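Local structure of competence damage-inducible protein A (Enterobacter cloacae subsp. cloacae, 5VU3) at residues Ala46-Glu50 against Glu51-Asp55; Ala95-Ile98 against Arg99-Gln103; Ala156-Tyr159 against Ser160-Leu164. The protein is of unknown function but belongs to the CinA competence-damaged family, whose C-terminal domains include nicotinamide mononucleotide deamidases. All coordinates share one frame; numbering follows the deposited sequence.

Contact 1 of 3, residues Ala46-Glu50 against Glu51-Asp55; sequences ALCAE and ENTAD
Glu50 and Thr53 close a type I beta turn just after helix 42-49, with Thr53 N bonded to Glu50 O at 3.1 Å. The N-H reaches this oxygen from above the carbonyl plane, about 66° out of it. The turn leads into a short 3-10 segment that includes Ala54 and Asp55.

The side chain of Thr53 folds back onto the last helical turn. Its hydroxyl is anti to its own backbone N (chi1 -178°), which brings OG1 to 2.9 Å from Leu47 O. Thr53 CG2 rests on the backbone, 3.4 Å from Glu50 O and 3.6 Å from Cys48 O.

Glu50 bends at chi2 (-42°). The bend brings OE1 back to Glu51 N, a weak bond at 3.3 Å. One water donates to both Glu50 OE1, at 3.0 Å, and Asn52 OD1, at 3.1 Å. The other oxygen, OE2, bonds to Thr18 on helix 14-28. Leu47 packs inward on Leu21 and Tyr57, while Cys48 meets Gly40 of the second subunit.

The carboxylate of Glu50 thus joins the turn to helix 14-28 as well as to water. These donors would probably help to stabilise its negative charge. Thr53 places a hydroxyl beside a carbonyl of the final helical turn, where the regular backbone bonding is running out.

Contact 2 of 3, residues Ala95-Ile98 against Arg99-Gln103; sequences AASI and RDIAQ
Ile98 O receives Ala102 N at 2.9 Å in the last turns of helix 88-101, which closes with a Schellman motif. Gln103 ends it with a positive phi (51°) and bonds back into the final turn.

The tight side faces the sheet. Ala95, Ile98 and Ala102 are buried there, with Ile98 against Thr33, Ala35 and Leu61 of two parallel strands. Ala102 CB sits 3.3 Å from Ile98 O. Next to this row, Ile101 CD1 touches Ser97 OG at 3.4 Å. Ile101 also packs on Ile72 of the second subunit, and its carbonyl takes a bond from Arg71 of that subunit.

Arg99 skirts the edge of the tight side, extended as far as NE and touching Ser107 and Asn133. Its NE bonds to Asp105 O, which helps fix the guanidinium. The more open part is polar and hydrated, made by Ala96, Asp100 and a water. Asp100 OD2 comes within 3.1 Å of Ala96 O, but both are acceptors and no bond joins them. The water lies at the edge of the Arg99 guanidinium, in its plane. It accepts from Arg99 NH1 at 3.2 Å and donates to Ala96 O at 2.6 Å.

Contact 3 of 3, residues Ala156-Tyr159 against Ser160-Leu164; sequences AVHY and SLAEL
Val157 O accepts two bonds. Ser160 OG donates to it at 2.9 Å and Leu161 N at 3.2 Å, both from the same face of the carbonyl plane. The hydroxyl turns back toward the preceding turn because chi1 of Ser160 is 71°, with OG between its own N and carbonyl carbon. A buried hydroxyl is satisfied within the helix in this way. Ser160 N also bonds to Ala156 O at 2.9 Å.

Further out, Glu163 lies against Tyr159. Its chi1 of -69° sets CG beside the backbone N and over one face of the ring, a CH-pi contact 3.8 Å from the centroid. The bend at chi2 then turns the carboxylate to within 14° of the ring plane. The Tyr159 hydroxyl bonds to Ser141, and its ring meets Phe130 of the sheet. On another side of the helix, Val157 CG1 and Leu161 CD1 lie side by side at 4.0 Å. Leu161 goes on to pack against Val14 and Leu43. His158 bonds through NE2 to Ile12 O.

Ser160 contacts Phe130, Ile108 and Ile110. Helix 149-167 is thereby seated on the mixed sheet beside helices 14-28 and 42-49, as one helical layer of an alpha/beta fold.

How the contacts relate
Contacts 1 and 3 meet directly. Leu47 CD2 of contact 1 packs on Leu161 CD2 of contact 3 at 3.9 Å, although their centres are 16 Å apart. Helix 14-28 also touches both, with Leu21 meeting Leu47, Leu161 and Leu164. Contact 2 stands apart. Its centre is 19 Å from each of the others, and its nearest atoms are about 10 Å from either. The central sheet links it to them: strand 32-37 meets Leu47 and Ile98, and strand 106-112 meets Ile98 and Ser160. Contacts 1 and 2 both reach the second subunit, whereas contact 3 touches no other chain of the assembly.

Contact 1 of 3, residues Ala46-Glu50 against Glu51-Asp55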
ATOM      1  N   ALA A  46      -0.860  -7.652   3.069  1.00 16.91           N
ATOM      2  CA  ALA A  46      -1.378  -8.736   3.902  1.00 19.96           C
ATOM      3  C   ALA A  46      -2.900  -8.749   3.904  1.00 18.98           C
ATOM      4  O   ALA A  46      -3.522  -9.815   3.809  1.00 17.07           O
ATOM      5  CB  ALA A  46      -0.847  -8.598   5.328  1.00 21.41           C
ATOM      6  N   LEU A  47      -3.521  -7.567   4.002  1.00 15.50           N
ATOM      7  CA  LEU A  47      -4.978  -7.502   4.041  1.00 16.41           C
ATOM      8  C   LEU A  47      -5.586  -7.835   2.685  1.00 18.53           C
ATOM      9  O   LEU A  47      -6.661  -8.442   2.621  1.00 19.66           O
ATOM     10  CB  LEU A  47      -5.420  -6.116   4.524  1.00 19.49           C
ATOM     11  CG  LEU A  47      -5.038  -5.820   5.982  1.00 19.95           C
ATOM     12  CD1 LEU A  47      -5.052  -4.315   6.260  1.00 18.83           C
ATOM     13  CD2 LEU A  47      -5.964  -6.551   6.947  1.00 16.01           C
ATOM     14  N   CYS A  48      -4.911  -7.477   1.592  1.00 20.05           N
ATOM     15  CA  CYS A  48      -5.422  -7.813   0.271  1.00 19.65           C
ATOM     16  C   CYS A  48      -5.186  -9.266  -0.100  1.00 21.08           C
ATOM     17  O   CYS A  48      -5.783  -9.741  -1.073  1.00 22.26           O
ATOM     18  CB  CYS A  48      -4.788  -6.918  -0.796  1.00 16.91           C
ATOM     19  SG  CYS A  48      -5.354  -5.210  -0.714  1.00 19.72           S
ATOM     20  N   ALA A  49      -4.315  -9.973   0.621  1.00 20.58           N
ATOM     21  CA  ALA A  49      -4.117 -11.390   0.346  1.00 24.36           C
ATOM     22  C   ALA A  49      -5.256 -12.231   0.888  1.00 26.97           C
ATOM     23  O   ALA A  49      -5.430 -13.377   0.452  1.00 23.92           O
ATOM     24  CB  ALA A  49      -2.790 -11.865   0.938  1.00 27.10           C
ATOM     25  N   GLU A  50      -6.022 -11.678   1.825  1.00 24.44           N
ATOM     26  CA  GLU A  50      -7.140 -12.382   2.430  1.00 29.54           C
ATOM     27  C   GLU A  50      -8.173 -12.771   1.384  1.00 31.99           C
ATOM     28  O   GLU A  50      -8.503 -11.989   0.488  1.00 32.90           O
ATOM     29  CB  GLU A  50      -7.793 -11.499   3.489  1.00 32.14           C
ATOM     30  CG  GLU A  50      -7.615 -11.986   4.911  1.00 38.71           C
ATOM     31  CD  GLU A  50      -7.791 -13.482   5.052  1.00 47.94           C
ATOM     32  OE1 GLU A  50      -8.913 -13.987   4.812  1.00 52.30           O
ATOM     33  OE2 GLU A  50      -6.797 -14.154   5.400  1.00 51.63           O
ATOM     34  N   GLU A  51      -8.700 -13.989   1.527  1.00 35.39           N
ATOM     35  CA  GLU A  51      -9.678 -14.520   0.580  1.00 42.56           C
ATOM     36  C   GLU A  51     -10.834 -13.553   0.356  1.00 41.63           C
ATOM     37  O   GLU A  51     -11.188 -13.241  -0.790  1.00 42.24           O
ATOM     38  CB  GLU A  51     -10.204 -15.866   1.083  1.00 46.83           C
ATOM     39  CG  GLU A  51     -10.820 -16.743   0.020  1.00 56.98           C
ATOM     40  CD  GLU A  51     -11.039 -18.163   0.510  1.00 70.31           C
ATOM     41  OE1 GLU A  51     -12.097 -18.746   0.187  1.00 77.02           O
ATOM     42  OE2 GLU A  51     -10.162 -18.691   1.225  1.00 73.27           O
ATOM     43  N   ASN A  52     -11.441 -13.069   1.439  1.00 35.39           N
ATOM     44  CA  ASN A  52     -12.616 -12.215   1.350  1.00 33.41           C
ATOM     45  C   ASN A  52     -12.281 -10.739   1.566  1.00 25.96           C
ATOM     46  O   ASN A  52     -13.119  -9.983   2.065  1.00 25.82           O
ATOM     47  CB  ASN A  52     -13.670 -12.691   2.349  1.00 34.95           C
ATOM     48  CG  ASN A  52     -14.067 -14.143   2.127  1.00 47.65           C
ATOM     49  OD1 ASN A  52     -13.883 -14.995   3.003  1.00 50.00           O
ATOM     50  ND2 ASN A  52     -14.603 -14.434   0.947  1.00 50.56           N
ATOM     51  N   THR A  53     -11.073 -10.318   1.168  1.00 26.38           N
ATOM     52  CA  THR A  53     -10.629  -8.939   1.384  1.00 22.41           C
ATOM     53  C   THR A  53     -11.622  -7.910   0.852  1.00 24.50           C
ATOM     54  O   THR A  53     -11.771  -6.830   1.439  1.00 24.83           O
ATOM     55  CB  THR A  53      -9.250  -8.722   0.738  1.00 22.26           C
ATOM     56  OG1 THR A  53      -8.807  -7.376   0.985  1.00 25.03           O
ATOM     57  CG2 THR A  53      -9.310  -8.968  -0.759  1.00 24.42           C
ATOM     58  N   ALA A  54     -12.318  -8.224  -0.243  1.00 27.56           N
ATOM     59  CA  ALA A  54     -13.267  -7.285  -0.830  1.00 30.84           C
ATOM     60  C   ALA A  54     -14.418  -6.959   0.106  1.00 31.64           C
ATOM     61  O   ALA A  54     -15.064  -5.918  -0.065  1.00 31.39           O
ATOM     62  CB  ALA A  54     -13.822  -7.847  -2.139  1.00 33.52           C
ATOM     63  N   ASP A  55     -14.683  -7.819   1.086  1.00 28.41           N
ATOM     64  CA  ASP A  55     -15.822  -7.680   1.983  1.00 27.99           C
ATOM     65  C   ASP A  55     -15.531  -6.825   3.215  1.00 26.90           C
ATOM     66  O   ASP A  55     -16.454  -6.580   4.004  1.00 30.33           O
ATOM     67  CB  ASP A  55     -16.294  -9.069   2.432  1.00 29.91           C
ATOM     68  CG  ASP A  55     -16.959  -9.851   1.314  1.00 41.31           C
ATOM     69  OD1 ASP A  55     -17.565  -9.218   0.424  1.00 43.56           O
ATOM     70  OD2 ASP A  55     -16.884 -11.100   1.331  1.00 43.68           O
TER
HETATM   71  O   HOH W   1     -11.700 -15.109   5.243  1.00 35.38           O

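Contact 2 of 3, residues Ala95-Ile98 against Arg99-Gln103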
ATOM      1  N   ALA A  95      -4.763   8.094  11.955  1.00 20.39           N
ATOM      2  CA  ALA A  95      -5.815   7.083  11.968  1.00 20.08           C
ATOM      3  C   ALA A  95      -7.195   7.718  11.836  1.00 19.21           C
ATOM      4  O   ALA A  95      -8.065   7.182  11.144  1.00 21.61           O
ATOM      5  CB  ALA A  95      -5.725   6.249  13.244  1.00 22.63           C
ATOM      6  N   ALA A  96      -7.415   8.854  12.500  1.00 20.76           N
ATOM      7  CA  ALA A  96      -8.705   9.525  12.408  1.00 23.76           C
ATOM      8  C   ALA A  96      -8.973  10.000  10.987  1.00 21.29           C
ATOM      9  O   ALA A  96     -10.089   9.863  10.471  1.00 24.67           O
ATOM     10  CB  ALA A  96      -8.757  10.703  13.388  1.00 23.59           C
ATOM     11  N   SER A  97      -7.958  10.563  10.338  1.00 19.86           N
ATOM     12  CA  SER A  97      -8.146  11.115   9.001  1.00 22.52           C
ATOM     13  C   SER A  97      -8.382  10.013   7.968  1.00 23.98           C
ATOM     14  O   SER A  97      -9.298  10.114   7.144  1.00 23.01           O
ATOM     15  CB  SER A  97      -6.937  11.963   8.622  1.00 25.34           C
ATOM     16  OG  SER A  97      -6.962  12.291   7.245  1.00 32.70           O
ATOM     17  N   ILE A  98      -7.567   8.952   7.986  1.00 21.76           N
ATOM     18  CA  ILE A  98      -7.738   7.917   6.960  1.00 18.31           C
ATOM     19  C   ILE A  98      -9.073   7.205   7.139  1.00 20.27           C
ATOM     20  O   ILE A  98      -9.707   6.803   6.156  1.00 19.89           O
ATOM     21  CB  ILE A  98      -6.556   6.927   6.954  1.00 19.24           C
ATOM     22  CG1 ILE A  98      -6.606   6.025   5.712  1.00 18.56           C
ATOM     23  CG2 ILE A  98      -6.530   6.072   8.224  1.00 17.77           C
ATOM     24  CD1 ILE A  98      -6.518   6.774   4.390  1.00 23.48           C
ATOM     25  N   ARG A  99      -9.536   7.065   8.380  1.00 25.16           N
ATOM     26  CA  ARG A  99     -10.851   6.487   8.625  1.00 24.80           C
ATOM     27  C   ARG A  99     -11.945   7.310   7.951  1.00 24.30           C
ATOM     28  O   ARG A  99     -12.888   6.757   7.373  1.00 21.52           O
ATOM     29  CB  ARG A  99     -11.082   6.378  10.134  1.00 22.86           C
ATOM     30  CG  ARG A  99     -12.410   5.786  10.530  1.00 27.52           C
ATOM     31  CD  ARG A  99     -12.590   5.761  12.041  1.00 26.42           C
ATOM     32  NE  ARG A  99     -13.963   5.413  12.393  1.00 29.18           N
ATOM     33  CZ  ARG A  99     -14.914   6.286  12.710  1.00 33.39           C
ATOM     34  NH1 ARG A  99     -14.657   7.586  12.746  1.00 31.09           N
ATOM     35  NH2 ARG A  99     -16.136   5.853  13.000  1.00 35.88           N
ATOM     36  N   ASP A 100     -11.821   8.636   7.987  1.00 26.03           N
ATOM     37  CA  ASP A 100     -12.814   9.488   7.341  1.00 27.86           C
ATOM     38  C   ASP A 100     -12.670   9.467   5.822  1.00 22.91           C
ATOM     39  O   ASP A 100     -13.666   9.380   5.094  1.00 23.60           O
ATOM     40  CB  ASP A 100     -12.688  10.915   7.865  1.00 36.41           C
ATOM     41  CG  ASP A 100     -13.076  11.032   9.318  1.00 43.24           C
ATOM     42  OD1 ASP A 100     -13.997  10.297   9.746  1.00 46.52           O
ATOM     43  OD2 ASP A 100     -12.461  11.860  10.025  1.00 41.23           O
ATOM     44  N   ILE A 101     -11.435   9.573   5.326  1.00 22.48           N
ATOM     45  CA  ILE A 101     -11.208   9.590   3.882  1.00 21.67           C
ATOM     46  C   ILE A 101     -11.744   8.318   3.241  1.00 20.61           C
ATOM     47  O   ILE A 101     -12.341   8.350   2.153  1.00 23.12           O
ATOM     48  CB  ILE A 101      -9.709   9.790   3.587  1.00 24.68           C
ATOM     49  CG1 ILE A 101      -9.291  11.240   3.862  1.00 26.83           C
ATOM     50  CG2 ILE A 101      -9.370   9.405   2.147  1.00 26.99           C
ATOM     51  CD1 ILE A 101      -7.789  11.393   4.099  1.00 25.85           C
ATOM     52  N   ALA A 102     -11.561   7.182   3.912  1.00 19.40           N
ATOM     53  CA  ALA A 102     -12.009   5.893   3.405  1.00 22.92           C
ATOM     54  C   ALA A 102     -13.462   5.586   3.744  1.00 23.88           C
ATOM     55  O   ALA A 102     -13.999   4.594   3.236  1.00 24.27           O
ATOM     56  CB  ALA A 102     -11.122   4.777   3.962  1.00 18.51           C
ATOM     57  N   GLN A 103     -14.110   6.422   4.556  1.00 23.09           N
ATOM     58  CA  GLN A 103     -15.461   6.154   5.055  1.00 22.37           C
ATOM     59  C   GLN A 103     -15.527   4.761   5.668  1.00 25.93           C
ATOM     60  O   GLN A 103     -16.450   3.980   5.420  1.00 27.51           O
ATOM     61  CB  GLN A 103     -16.508   6.342   3.954  1.00 33.41           C
ATOM     62  CG  GLN A 103     -16.496   7.751   3.379  1.00 36.17           C
ATOM     63  CD  GLN A 103     -17.708   8.076   2.522  1.00 43.26           C
ATOM     64  OE1 GLN A 103     -18.491   7.197   2.159  1.00 47.16           O
ATOM     65  NE2 GLN A 103     -17.868   9.353   2.198  1.00 43.61           N
TER
HETATM   66  O   HOH W   2     -12.290   9.514  11.806  1.00 25.76           O

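Contact 3 of 3, residues Ala156-Tyr159 against Ser160-Leu164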
ATOM      1  N   ALA A 156       6.257  -5.307  12.833  1.00 15.86           N
ATOM      2  CA  ALA A 156       5.276  -4.240  13.019  1.00 17.34           C
ATOM      3  C   ALA A 156       3.954  -4.591  12.352  1.00 16.41           C
ATOM      4  O   ALA A 156       2.881  -4.345  12.916  1.00 15.93           O
ATOM      5  CB  ALA A 156       5.817  -2.920  12.478  1.00 18.79           C
ATOM      6  N   VAL A 157       4.012  -5.168  11.152  1.00 16.67           N
ATOM      7  CA  VAL A 157       2.793  -5.595  10.471  1.00 17.64           C
ATOM      8  C   VAL A 157       2.054  -6.630  11.309  1.00 18.69           C
ATOM      9  O   VAL A 157       0.840  -6.527  11.531  1.00 16.72           O
ATOM     10  CB  VAL A 157       3.123  -6.128   9.066  1.00 17.56           C
ATOM     11  CG1 VAL A 157       1.920  -6.880   8.477  1.00 16.78           C
ATOM     12  CG2 VAL A 157       3.533  -4.975   8.153  1.00 16.76           C
ATOM     13  N   HIS A 158       2.771  -7.612  11.802  1.00 17.29           N
ATOM     14  CA  HIS A 158       2.178  -8.642  12.632  1.00 18.03           C
ATOM     15  C   HIS A 158       1.580  -8.061  13.890  1.00 21.55           C
ATOM     16  O   HIS A 158       0.505  -8.360  14.244  1.00 19.07           O
ATOM     17  CB  HIS A 158       3.193  -9.738  12.955  1.00 18.81           C
ATOM     18  CG  HIS A 158       2.687 -10.836  13.845  1.00 19.78           C
ATOM     19  ND1 HIS A 158       2.551 -10.697  15.195  1.00 17.85           N
ATOM     20  CD2 HIS A 158       2.297 -12.095  13.563  1.00 17.70           C
ATOM     21  CE1 HIS A 158       2.113 -11.823  15.710  1.00 19.66           C
ATOM     22  NE2 HIS A 158       1.938 -12.683  14.737  1.00 21.60           N
ATOM     23  N   TYR A 159       2.332  -7.199  14.535  1.00 16.00           N
ATOM     24  CA  TYR A 159       1.872  -6.608  15.788  1.00 18.19           C
ATOM     25  C   TYR A 159       0.599  -5.786  15.585  1.00 16.88           C
ATOM     26  O   TYR A 159      -0.340  -5.886  16.383  1.00 19.05           O
ATOM     27  CB  TYR A 159       2.993  -5.760  16.400  1.00 18.89           C
ATOM     28  CG  TYR A 159       2.594  -4.947  17.614  1.00 22.66           C
ATOM     29  CD1 TYR A 159       2.710  -5.468  18.900  1.00 29.89           C
ATOM     30  CD2 TYR A 159       2.130  -3.643  17.476  1.00 23.99           C
ATOM     31  CE1 TYR A 159       2.351  -4.720  20.014  1.00 27.30           C
ATOM     32  CE2 TYR A 159       1.773  -2.890  18.577  1.00 24.31           C
ATOM     33  CZ  TYR A 159       1.881  -3.430  19.840  1.00 27.38           C
ATOM     34  OH  TYR A 159       1.519  -2.666  20.924  1.00 31.44           O
ATOM     35  N   SER A 160       0.534  -4.986  14.512  1.00 16.71           N
ATOM     36  CA  SER A 160      -0.659  -4.169  14.287  1.00 16.51           C
ATOM     37  C   SER A 160      -1.892  -5.041  14.110  1.00 21.49           C
ATOM     38  O   SER A 160      -2.975  -4.711  14.611  1.00 19.60           O
ATOM     39  CB  SER A 160      -0.474  -3.254  13.070  1.00 16.87           C
ATOM     40  OG  SER A 160      -0.483  -3.982  11.846  1.00 17.25           O
ATOM     41  N   LEU A 161      -1.738  -6.177  13.422  1.00 17.34           N
ATOM     42  CA  LEU A 161      -2.870  -7.060  13.172  1.00 19.35           C
ATOM     43  C   LEU A 161      -3.267  -7.828  14.424  1.00 20.28           C
ATOM     44  O   LEU A 161      -4.462  -7.993  14.705  1.00 19.97           O
ATOM     45  CB  LEU A 161      -2.521  -8.034  12.041  1.00 18.18           C
ATOM     46  CG  LEU A 161      -2.378  -7.370  10.665  1.00 20.86           C
ATOM     47  CD1 LEU A 161      -1.596  -8.282   9.705  1.00 18.18           C
ATOM     48  CD2 LEU A 161      -3.758  -7.043  10.102  1.00 21.94           C
ATOM     49  N   ALA A 162      -2.281  -8.340  15.170  1.00 18.84           N
ATOM     50  CA  ALA A 162      -2.583  -9.131  16.360  1.00 16.90           C
ATOM     51  C   ALA A 162      -3.319  -8.299  17.397  1.00 20.90           C
ATOM     52  O   ALA A 162      -4.273  -8.771  18.031  1.00 19.88           O
ATOM     53  CB  ALA A 162      -1.294  -9.700  16.954  1.00 17.73           C
ATOM     54  N   GLU A 163      -2.887  -7.052  17.582  1.00 18.03           N
ATOM     55  CA  GLU A 163      -3.558  -6.171  18.526  1.00 19.77           C
ATOM     56  C   GLU A 163      -4.989  -5.881  18.099  1.00 21.20           C
ATOM     57  O   GLU A 163      -5.901  -5.893  18.932  1.00 25.43           O
ATOM     58  CB  GLU A 163      -2.758  -4.878  18.669  1.00 24.03           C
ATOM     59  CG  GLU A 163      -1.435  -5.081  19.383  1.00 32.05           C
ATOM     60  CD  GLU A 163      -1.593  -5.950  20.619  1.00 41.82           C
ATOM     61  OE1 GLU A 163      -2.041  -5.409  21.653  1.00 41.42           O
ATOM     62  OE2 GLU A 163      -1.284  -7.165  20.555  1.00 45.16           O
ATOM     63  N   LEU A 164      -5.207  -5.602  16.811  1.00 20.91           N
ATOM     64  CA  LEU A 164      -6.561  -5.313  16.349  1.00 22.64           C
ATOM     65  C   LEU A 164      -7.475  -6.514  16.541  1.00 22.72           C
ATOM     66  O   LEU A 164      -8.632  -6.362  16.950  1.00 23.47           O
ATOM     67  CB  LEU A 164      -6.556  -4.888  14.879  1.00 21.10           C
ATOM     68  CG  LEU A 164      -7.942  -4.466  14.365  1.00 19.78           C
ATOM     69  CD1 LEU A 164      -8.544  -3.382  15.271  1.00 21.36           C
ATOM     70  CD2 LEU A 164      -7.898  -3.982  12.909  1.00 17.95           C
TER